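Local coordinates for protein acetate kinase (Entamoeba histolytica, PDB 4H0O) that probably interconverts acetate and acetyl phosphate, acting as a magnesium-dependent acetokinase of the ASKHA superfamily that works with pyrophosphate, at residues A156-I161 with G224-T229; F181-L186 with T229-S234; C209-G214 with L330-Q335. One frame throughout, in Å; residues are numbered along the deposited sequence.

Contact 1: A156-I161 with G224-T229; sequences AFHSTI and GKSFDT
Strand 225-229, outermost within this chain in the six-stranded sheet of this acetate kinase, is gripped by the loop that leaves strand 148-153 and carries the predicted catalytic Asp-154. Ser-226 engages the loop most fully, through its side chain, its carbonyl and its amide. With OG anti to its backbone N (chi1 177°), the serine reaches the edge of the His-158 imidazole, and OG and ND1 lie 2.9 Å apart in a hydrogen bond that is close to straight at 166°. Thr-160 OG1 donates to Ser-226 O over 2.9 Å, in the carbonyl plane and on a lone pair, with OG1 in the crowded position between its own backbone N and carbonyl carbon. The third group, Ser-226 N, donates a hydrogen bond to a water at 2.7 Å, and that water in turn donates to Phe-157 O and to Thr-160 OG1.

The same water sits over one face of the Phe-157 ring, toward the rim, while the ring turns its edge to Gly-224 O, with CE1 at 3.6 Å. Deeper in, Ile-161 spreads both branches over the strand: CG2 lies 3.4 Å from Phe-227 O, and CD1 meets Thr-229 CG2 at 3.9 Å. The Ile-161 and Thr-229 side chains cross at about a right angle. Here the strand also carries a classic beta bulge, Phe-227 and Asp-228 facing Gly-220.

His-158 is held at both nitrogens, since NE2 bonds to Phe-183 O. A carbonyl only accepts, so NE2 probably bears a proton; a neutral ring would then accept at ND1, a charged one would donate there. Either way the imidazole is fixed in rotation, with the His-158 side chain about 6 Å from that of His-184, a predicted transition-state stabiliser.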
# COMPACT_ATOMS: atom_id res chain seq x y z
N ALA B 156 20.08 -7.16 4.92
CA ALA B 156 20.31 -7.76 6.24
C ALA B 156 19.64 -7.02 7.41
O ALA B 156 19.15 -7.67 8.34
CB ALA B 156 21.80 -7.92 6.51
N PHE B 157 19.62 -5.69 7.37
CA PHE B 157 19.06 -4.88 8.46
C PHE B 157 17.60 -5.24 8.74
O PHE B 157 17.13 -5.09 9.86
CB PHE B 157 19.18 -3.38 8.14
CG PHE B 157 18.62 -2.48 9.22
CD1 PHE B 157 19.14 -2.50 10.51
CD2 PHE B 157 17.60 -1.58 8.93
CE1 PHE B 157 18.63 -1.65 11.49
CE2 PHE B 157 17.09 -0.73 9.91
CZ PHE B 157 17.61 -0.77 11.19
N HIS B 158 16.91 -5.73 7.72
CA HIS B 158 15.49 -6.03 7.83
C HIS B 158 15.21 -7.47 8.26
O HIS B 158 14.07 -7.94 8.16
CB HIS B 158 14.79 -5.74 6.50
CG HIS B 158 14.94 -4.33 6.03
ND1 HIS B 158 14.50 -3.25 6.77
CD2 HIS B 158 15.49 -3.81 4.90
CE1 HIS B 158 14.76 -2.13 6.11
NE2 HIS B 158 15.36 -2.44 4.98
N SER B 159 16.24 -8.16 8.75
CA SER B 159 16.07 -9.53 9.23
C SER B 159 15.25 -9.59 10.52
O SER B 159 14.72 -10.64 10.88
CB SER B 159 17.43 -10.21 9.44
OG SER B 159 18.00 -9.82 10.68
N THR B 160 15.14 -8.45 11.21
CA THR B 160 14.40 -8.38 12.47
C THR B 160 12.90 -8.21 12.26
O THR B 160 12.13 -8.26 13.23
CB THR B 160 14.92 -7.25 13.37
OG1 THR B 160 14.91 -6.01 12.65
CG2 THR B 160 16.33 -7.55 13.85
N ILE B 161 12.48 -8.00 11.02
CA ILE B 161 11.06 -7.89 10.71
C ILE B 161 10.37 -9.24 10.94
O ILE B 161 10.82 -10.27 10.42
CB ILE B 161 10.83 -7.42 9.25
CG1 ILE B 161 11.45 -6.04 9.02
CG2 ILE B 161 9.35 -7.35 8.94
CD1 ILE B 161 11.17 -5.46 7.63
N GLY B 224 16.06 1.04 17.45
CA GLY B 224 17.23 0.77 16.63
C GLY B 224 17.06 -0.36 15.63
O GLY B 224 17.98 -0.64 14.85
N LYS B 225 15.90 -1.01 15.64
CA LYS B 225 15.66 -2.16 14.77
C LYS B 225 14.49 -1.97 13.82
O LYS B 225 13.46 -1.40 14.18
CB LYS B 225 15.49 -3.43 15.60
CG LYS B 225 16.80 -3.96 16.17
CD LYS B 225 16.66 -4.44 17.61
CE LYS B 225 16.07 -5.83 17.69
NZ LYS B 225 16.02 -6.31 19.11
N SER B 226 14.66 -2.44 12.58
CA SER B 226 13.60 -2.38 11.59
C SER B 226 12.40 -3.19 12.06
O SER B 226 12.53 -4.37 12.39
CB SER B 226 14.11 -2.93 10.25
OG SER B 226 13.08 -2.95 9.28
N PHE B 227 11.23 -2.55 12.13
CA PHE B 227 10.00 -3.24 12.49
C PHE B 227 9.22 -3.56 11.21
O PHE B 227 8.76 -4.68 11.01
CB PHE B 227 9.15 -2.38 13.43
CG PHE B 227 7.94 -3.09 13.98
CD1 PHE B 227 8.02 -3.82 15.16
CD2 PHE B 227 6.72 -3.03 13.31
CE1 PHE B 227 6.91 -4.47 15.66
CE2 PHE B 227 5.60 -3.68 13.81
CZ PHE B 227 5.70 -4.41 14.99
N ASP B 228 9.06 -2.56 10.35
CA ASP B 228 8.49 -2.80 9.03
C ASP B 228 9.08 -1.82 8.02
O ASP B 228 9.71 -0.83 8.40
CB ASP B 228 6.97 -2.70 9.05
CG ASP B 228 6.32 -3.38 7.85
OD1 ASP B 228 7.00 -4.20 7.20
OD2 ASP B 228 5.14 -3.09 7.56
N THR B 229 8.87 -2.10 6.74
CA THR B 229 9.44 -1.27 5.69
C THR B 229 8.58 -1.22 4.44
O THR B 229 7.66 -2.03 4.27
CB THR B 229 10.86 -1.73 5.33
OG1 THR B 229 11.51 -0.72 4.54
CG2 THR B 229 10.81 -3.04 4.55
O HOH W 1 16.84 -4.08 12.38

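Contact 2: F181-L186 with T229-S234; sequences FGFHGL and TSMGNS
Gly-232 O is gripped by two successive backbone amides. Phe-181 N donates to it over 3.1 Å in a nearly straight bond (167°), and Gly-182 N adds a weak one at 3.5 Å. The stronger donor does not use a lone pair: it stands well above the carbonyl plane. Further along, a water accepts from Phe-183 N at 2.8 Å and donates to Thr-229 OG1, bridging the loops where they make no direct bond; OG1 is also hydrogen-bonded to Cys-218 O of strand 216-222.

Met-231 supplies the apolar half of the contact. Its chain is extended beyond CG and crosses both aromatic neighbours at about a right angle. SD comes obliquely to the Phe-183 ring, 3.5 Å from CD1, a Met-aromatic contact, and the terminal CE carries on to His-184 CE1, also at 3.5 Å. Thr-229 CG2 lies 3.6 Å from Gly-182 CA, a close fit against a residue with no side chain.

On the far end of 229-234, Ser-234 N bonds to Asp-249 of the second subunit, so this loop passes from the active-site region to the dimer contact. His-184 occupies the N-cap position of helix 185-195. Its amide bonds to Asp-154 and its ND1 to Ser-217 of strand 216-222, which together set a predicted transition-state stabiliser between helix and sheet.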
# COMPACT_ATOMS: atom_id res chain seq x y z
N PHE B 181 11.25 -8.60 1.79
CA PHE B 181 12.65 -8.45 2.18
C PHE B 181 12.92 -7.05 2.71
O PHE B 181 13.26 -6.88 3.89
CB PHE B 181 13.58 -8.78 1.01
CG PHE B 181 13.76 -10.25 0.76
CD1 PHE B 181 14.59 -11.01 1.57
CD2 PHE B 181 13.10 -10.87 -0.30
CE1 PHE B 181 14.76 -12.37 1.34
CE2 PHE B 181 13.26 -12.23 -0.53
CZ PHE B 181 14.09 -12.98 0.29
N GLY B 182 12.77 -6.04 1.85
CA GLY B 182 13.09 -4.68 2.23
C GLY B 182 14.51 -4.34 1.81
O GLY B 182 15.38 -5.21 1.80
N PHE B 183 14.75 -3.08 1.44
CA PHE B 183 16.06 -2.69 0.92
C PHE B 183 16.51 -1.38 1.55
O PHE B 183 15.89 -0.90 2.50
CB PHE B 183 16.01 -2.62 -0.61
CG PHE B 183 15.60 -3.91 -1.27
CD1 PHE B 183 14.26 -4.24 -1.40
CD2 PHE B 183 16.55 -4.80 -1.75
CE1 PHE B 183 13.87 -5.44 -1.99
CE2 PHE B 183 16.17 -5.99 -2.35
CZ PHE B 183 14.83 -6.31 -2.47
N HIS B 184 17.60 -0.80 1.02
CA HIS B 184 18.21 0.39 1.62
C HIS B 184 18.61 0.15 3.07
O HIS B 184 18.72 1.09 3.86
CB HIS B 184 17.28 1.61 1.52
CG HIS B 184 16.81 1.91 0.14
ND1 HIS B 184 15.53 2.36 -0.13
CD2 HIS B 184 17.44 1.84 -1.06
CE1 HIS B 184 15.40 2.54 -1.43
NE2 HIS B 184 16.54 2.23 -2.02
N GLY B 185 18.83 -1.12 3.42
CA GLY B 185 19.10 -1.51 4.80
C GLY B 185 20.36 -0.87 5.36
O GLY B 185 20.39 -0.47 6.53
N LEU B 186 21.40 -0.78 4.53
CA LEU B 186 22.67 -0.21 4.94
C LEU B 186 22.56 1.28 5.23
O LEU B 186 23.15 1.79 6.18
CB LEU B 186 23.73 -0.47 3.86
CG LEU B 186 24.09 -1.94 3.63
CD1 LEU B 186 24.96 -2.10 2.39
CD2 LEU B 186 24.79 -2.50 4.85
N THR B 229 8.87 -2.10 6.74
CA THR B 229 9.44 -1.27 5.69
C THR B 229 8.58 -1.22 4.44
O THR B 229 7.66 -2.03 4.27
CB THR B 229 10.86 -1.73 5.33
OG1 THR B 229 11.51 -0.72 4.54
CG2 THR B 229 10.81 -3.04 4.55
N SER B 230 8.90 -0.29 3.55
CA SER B 230 8.03 0.07 2.44
C SER B 230 8.13 -0.87 1.23
O SER B 230 7.11 -1.19 0.61
CB SER B 230 8.36 1.50 2.00
OG SER B 230 7.26 2.10 1.36
N MET B 231 9.34 -1.28 0.88
CA MET B 231 9.52 -2.22 -0.22
C MET B 231 9.08 -3.61 0.22
O MET B 231 8.90 -3.85 1.42
CB MET B 231 10.98 -2.22 -0.71
CG MET B 231 11.39 -0.97 -1.49
SD MET B 231 13.12 -0.97 -2.02
CE MET B 231 13.15 0.46 -3.10
N GLY B 232 8.89 -4.51 -0.73
CA GLY B 232 8.43 -5.85 -0.40
C GLY B 232 9.38 -6.91 -0.92
O GLY B 232 10.59 -6.82 -0.71
N ASN B 233 8.83 -7.92 -1.59
CA ASN B 233 9.65 -8.95 -2.21
C ASN B 233 10.52 -8.36 -3.32
O ASN B 233 11.64 -8.82 -3.56
CB ASN B 233 8.77 -10.07 -2.78
CG ASN B 233 9.57 -11.26 -3.26
OD1 ASN B 233 9.95 -12.13 -2.47
ND2 ASN B 233 9.83 -11.31 -4.56
N SER B 234 9.99 -7.35 -4.00
CA SER B 234 10.70 -6.68 -5.08
C SER B 234 11.07 -5.26 -4.69
O SER B 234 10.61 -4.75 -3.67
CB SER B 234 9.85 -6.64 -6.35
OG SER B 234 8.91 -5.59 -6.30
O HOH W 2 12.81 -1.04 1.77

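Contact 3: C209-G214 with L330-Q335; sequences CHLGTG and LVFTDQ
Side chains of two neighbouring parallel strands, 205-211 and 329-333, alternate across the central sheet of a ribonuclease H-like domain, their short segments set 22° apart. Cys-209 and Phe-332 share one face, His-210 and Thr-333 the other. On the first, Leu-211 and Phe-332 lie side by side and point the same way, so that Leu-211 CD1 meets the ring edge at Phe-332 CD1, 4.0 Å away. Cys-209 SG approaches the same ring obliquely, 5.0 Å from its centroid, and touches Leu-330 CD1 at 3.9 Å. Helices 299-324 and 341-350 close over this apolar layer.

The opposite face is more polar. His-210, its CG anti to the backbone N, lays its ring beneath Asp-334, whose CB stands 3.9 Å from the ring centroid in a CH-pi contact; the carboxylate is turned 69° from the imidazole plane. ND1 of the histidine bonds to Ser-187, and its ring stacks on that of His-184, which ties the strand end to the predicted catalytic centre. Thr-333 directs CG2 at the neighbouring strand, 3.6 Å from His-210 CA, while its OG1 bonds to Ala-386 O.

Three backbone bonds stitch the strands. Leu-211 N reaches Thr-333 O from above the carbonyl plane at 3.1 Å, and Thr-333 N donates to Cys-209 O at 2.9 Å. The shortest, Cys-209 N to Val-331 O at 2.8 Å, runs almost exactly along the C=O axis.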
# COMPACT_ATOMS: atom_id res chain seq x y z
N CYS B 209 13.00 8.04 6.08
CA CYS B 209 12.62 8.08 4.67
C CYS B 209 13.85 8.17 3.78
O CYS B 209 14.51 9.22 3.71
CB CYS B 209 11.70 9.27 4.41
SG CYS B 209 10.26 9.36 5.49
N HIS B 210 14.17 7.07 3.10
CA HIS B 210 15.26 7.06 2.13
C HIS B 210 14.69 7.54 0.79
O HIS B 210 14.19 6.74 0.00
CB HIS B 210 15.84 5.65 2.00
CG HIS B 210 16.99 5.54 1.05
ND1 HIS B 210 18.26 5.22 1.46
CD2 HIS B 210 17.06 5.70 -0.30
CE1 HIS B 210 19.07 5.19 0.41
NE2 HIS B 210 18.36 5.48 -0.67
N LEU B 211 14.76 8.84 0.56
CA LEU B 211 14.22 9.41 -0.67
C LEU B 211 15.33 9.59 -1.70
O LEU B 211 15.98 10.64 -1.77
CB LEU B 211 13.49 10.73 -0.36
CG LEU B 211 12.38 10.59 0.69
CD1 LEU B 211 11.53 11.85 0.80
CD2 LEU B 211 11.51 9.37 0.39
N GLY B 212 15.54 8.55 -2.50
CA GLY B 212 16.69 8.49 -3.39
C GLY B 212 16.43 8.90 -4.83
O GLY B 212 15.31 9.22 -5.21
N THR B 213 17.50 8.89 -5.63
CA THR B 213 17.40 9.22 -7.04
C THR B 213 16.93 7.99 -7.81
O THR B 213 16.34 8.10 -8.88
CB THR B 213 18.75 9.69 -7.61
OG1 THR B 213 18.56 10.19 -8.94
CG2 THR B 213 19.74 8.54 -7.65
N GLY B 214 17.20 6.81 -7.25
CA GLY B 214 16.77 5.57 -7.85
C GLY B 214 15.57 5.01 -7.10
O GLY B 214 14.42 5.36 -7.40
N LEU B 330 10.94 11.88 12.81
CA LEU B 330 10.87 11.64 11.37
C LEU B 330 12.17 12.13 10.73
O LEU B 330 12.57 13.28 10.93
CB LEU B 330 9.67 12.36 10.76
CG LEU B 330 9.48 12.22 9.24
CD1 LEU B 330 9.07 10.80 8.88
CD2 LEU B 330 8.46 13.23 8.70
N VAL B 331 12.85 11.26 9.99
CA VAL B 331 14.14 11.62 9.41
C VAL B 331 14.18 11.44 7.90
O VAL B 331 13.78 10.40 7.38
CB VAL B 331 15.28 10.79 10.04
CG1 VAL B 331 15.09 9.31 9.75
CG2 VAL B 331 16.63 11.28 9.53
N PHE B 332 14.67 12.46 7.20
CA PHE B 332 14.83 12.39 5.76
C PHE B 332 16.28 12.10 5.38
O PHE B 332 17.20 12.66 5.98
CB PHE B 332 14.37 13.69 5.11
CG PHE B 332 12.91 13.96 5.26
CD1 PHE B 332 11.99 13.34 4.44
CD2 PHE B 332 12.45 14.85 6.23
CE1 PHE B 332 10.63 13.59 4.57
CE2 PHE B 332 11.10 15.11 6.37
CZ PHE B 332 10.19 14.48 5.54
N THR B 333 16.48 11.23 4.40
CA THR B 333 17.84 10.91 3.96
C THR B 333 17.92 10.70 2.45
O THR B 333 16.91 10.75 1.75
CB THR B 333 18.42 9.70 4.72
OG1 THR B 333 19.82 9.58 4.44
CG2 THR B 333 17.72 8.42 4.31
N ASP B 334 19.14 10.48 1.97
CA ASP B 334 19.46 10.42 0.54
C ASP B 334 19.12 11.71 -0.22
O ASP B 334 18.54 12.64 0.35
CB ASP B 334 18.83 9.20 -0.13
CG ASP B 334 19.24 9.09 -1.59
OD1 ASP B 334 20.01 9.95 -2.06
OD2 ASP B 334 18.77 8.16 -2.28
N GLN B 335 19.48 11.73 -1.50
CA GLN B 335 19.48 12.95 -2.32
C GLN B 335 18.26 13.86 -2.18
O GLN B 335 18.39 15.04 -1.86
CB GLN B 335 19.73 12.61 -3.79
CG GLN B 335 21.12 12.97 -4.30
CD GLN B 335 21.08 13.99 -5.42
OE1 GLN B 335 20.06 14.16 -6.09
NE2 GLN B 335 22.20 14.68 -5.64

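Overall arrangement
All three contacts gather round one six-stranded sheet, and their segments alternate along the chain: 156-161, 181-186 and 209-214 come first, then 224-229, 229-234 and 330-335 in the same order. Contacts 1 and 2 share Thr-229, at the end of edge strand 225-229, and their centres lie about 9 Å apart. Contact 3 joins two inner strands, with its centre about 14 Å from that of contact 2 and about 17 Å from that of contact 1, which it does not touch. Contact 2 touches both of the others, and the predicted transition-state stabiliser His-184 in it stacks on His-210 of contact 3.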